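Local coordinates for lipoate-protein ligase, putative (Streptococcus pneumoniae, PDB 1VQZ) that is a putative lipoate-protein ligase, with a lipoyl ligase A/B-type catalytic domain and a smaller C-terminal domain, at residues I16-N21 / I27-Y32. Residues are numbered along the deposited sequence; the frame is centred on the assembly and turned at random.
Sequences IINHSN and IALEEY. With EDO (1,2-ethanediol), chain N; EDO (1,2-ethanediol), chain L.
I16 of strand 13-17 and N18, two residues further along the chain, face one side chain, L29, on the helix that follows. The backbones keep well apart, with the CA atoms of N18 and L29 8.6 Å from each other, so side chains alone bridge the gap. This is the first half of a beta-alpha-beta unit: strand 13-17, helix 23-36 laid against the sheet, then strand 42-47 beside and parallel to the first. L29 reaches from the helix toward I16 and N18. Its CG lies anti to the backbone N (chi1 -175°), which points both methyls toward segment 16-21: CD2 rests loosely near CG2 of I16 at 4.3 Å, while CD1 sits 3.8 Å from ND2 of N18, the two side chains coming from opposite directions. L45 and F229 also touch L29. Further along the same helix, E30 and E31 take no part in this contact: OE2 of E30 bonds T97 and H158, and OE2 of E31 bridges to K35 and K244, while OE1 of E31 accepts from O2 of the ethanediol of chain N at 2.7 Å. The buried amide of N18 is held at both ends. ND2 bonds OD1 of N26 near the helix start, and OD1 takes the backbone N of S20 at 3.1 Å, an Asx turn in which that N lies 51° out of the carbonyl plane.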
# COMPACT_ATOMS: atom_id res chain seq x y z
N ILE A 16 -11.31 -9.85 -12.74
CA ILE A 16 -12.03 -10.53 -11.68
C ILE A 16 -13.12 -9.61 -11.15
O ILE A 16 -12.90 -8.41 -10.97
CB ILE A 16 -11.12 -10.97 -10.50
CG1 ILE A 16 -10.15 -12.02 -10.99
CG2 ILE A 16 -11.94 -11.62 -9.38
CD1 ILE A 16 -8.96 -12.17 -10.18
N ILE A 17 -14.31 -10.19 -10.94
CA ILE A 17 -15.41 -9.45 -10.35
C ILE A 17 -15.59 -9.91 -8.89
O ILE A 17 -15.85 -11.08 -8.60
CB ILE A 17 -16.73 -9.64 -11.18
CG1 ILE A 17 -16.54 -9.00 -12.55
CG2 ILE A 17 -17.97 -9.01 -10.41
CD1 ILE A 17 -17.75 -9.10 -13.41
N ASN A 18 -15.41 -9.00 -7.97
CA ASN A 18 -15.60 -9.27 -6.57
C ASN A 18 -16.40 -8.15 -5.93
O ASN A 18 -15.90 -7.05 -5.80
CB ASN A 18 -14.25 -9.37 -5.89
CG ASN A 18 -14.37 -9.40 -4.38
OD1 ASN A 18 -15.40 -9.85 -3.84
ND2 ASN A 18 -13.31 -8.97 -3.69
N HIS A 19 -17.62 -8.43 -5.51
CA HIS A 19 -18.50 -7.39 -4.99
C HIS A 19 -18.60 -7.41 -3.45
O HIS A 19 -19.35 -6.66 -2.87
CB HIS A 19 -19.89 -7.51 -5.60
CG HIS A 19 -19.96 -7.09 -7.04
ND1 HIS A 19 -20.85 -7.63 -7.92
CD2 HIS A 19 -19.22 -6.20 -7.74
CE1 HIS A 19 -20.69 -7.07 -9.11
NE2 HIS A 19 -19.71 -6.19 -9.02
N SER A 20 -17.85 -8.27 -2.79
CA SER A 20 -17.84 -8.27 -1.33
C SER A 20 -17.32 -6.92 -0.88
O SER A 20 -16.46 -6.29 -1.58
CB SER A 20 -16.95 -9.37 -0.79
OG SER A 20 -16.77 -9.30 0.62
N ASN A 21 -17.78 -6.51 0.32
CA ASN A 21 -17.18 -5.37 1.03
C ASN A 21 -16.38 -5.76 2.28
O ASN A 21 -15.96 -4.88 3.06
CB ASN A 21 -18.26 -4.33 1.38
CG ASN A 21 -18.99 -3.79 0.15
OD1 ASN A 21 -18.39 -3.47 -0.89
ND2 ASN A 21 -20.28 -3.70 0.26
N ILE A 27 -8.79 -8.21 0.60
CA ILE A 27 -7.36 -8.06 0.55
C ILE A 27 -6.74 -9.45 0.32
O ILE A 27 -5.77 -9.57 -0.47
CB ILE A 27 -6.85 -7.27 1.76
CG1 ILE A 27 -7.32 -5.81 1.63
CG2 ILE A 27 -5.32 -7.25 1.87
CD1 ILE A 27 -7.00 -5.00 2.85
N ALA A 28 -7.31 -10.48 0.97
CA ALA A 28 -6.86 -11.87 0.73
C ALA A 28 -7.01 -12.26 -0.77
O ALA A 28 -6.14 -12.92 -1.38
CB ALA A 28 -7.64 -12.82 1.63
N LEU A 29 -8.13 -11.83 -1.36
CA LEU A 29 -8.43 -12.16 -2.74
C LEU A 29 -7.42 -11.48 -3.65
O LEU A 29 -6.94 -12.09 -4.61
CB LEU A 29 -9.88 -11.79 -3.08
CG LEU A 29 -10.40 -12.18 -4.47
CD1 LEU A 29 -11.83 -12.43 -4.46
CD2 LEU A 29 -10.07 -11.12 -5.56
N GLU A 30 -7.06 -10.23 -3.33
CA GLU A 30 -6.07 -9.49 -4.13
C GLU A 30 -4.71 -10.16 -4.04
O GLU A 30 -4.02 -10.33 -5.07
CB GLU A 30 -5.98 -8.02 -3.68
CG GLU A 30 -5.01 -7.15 -4.50
CD GLU A 30 -4.79 -5.81 -3.88
OE1 GLU A 30 -4.47 -5.79 -2.68
OE2 GLU A 30 -4.93 -4.78 -4.59
N GLU A 31 -4.31 -10.55 -2.83
CA GLU A 31 -3.03 -11.24 -2.67
C GLU A 31 -2.99 -12.58 -3.42
O GLU A 31 -1.94 -13.00 -4.00
CB GLU A 31 -2.73 -11.50 -1.19
CG GLU A 31 -1.31 -12.00 -0.98
CD GLU A 31 -0.98 -12.34 0.48
OE1 GLU A 31 -1.74 -13.09 1.14
OE2 GLU A 31 0.06 -11.89 0.92
N TYR A 32 -4.12 -13.28 -3.40
CA TYR A 32 -4.25 -14.54 -4.12
C TYR A 32 -4.05 -14.36 -5.63
O TYR A 32 -3.33 -15.11 -6.27
CB TYR A 32 -5.60 -15.18 -3.83
CG TYR A 32 -5.63 -16.62 -4.27
CD1 TYR A 32 -5.08 -17.62 -3.47
CD2 TYR A 32 -6.22 -16.98 -5.47
CE1 TYR A 32 -5.06 -18.97 -3.87
CE2 TYR A 32 -6.24 -18.35 -5.88
CZ TYR A 32 -5.65 -19.34 -5.07
OH TYR A 32 -5.67 -20.65 -5.47
C1 EDO N . -0.03 -16.86 0.47
O1 EDO N . 0.27 -15.96 -0.60
C2 EDO N . -1.01 -16.14 1.38
O2 EDO N . -0.35 -15.15 2.17
C1 EDO L . -5.43 -2.18 0.28
O1 EDO L . -5.59 -0.84 -0.14
C2 EDO L . -4.73 -2.87 -0.87
O2 EDO L . -4.81 -4.27 -0.73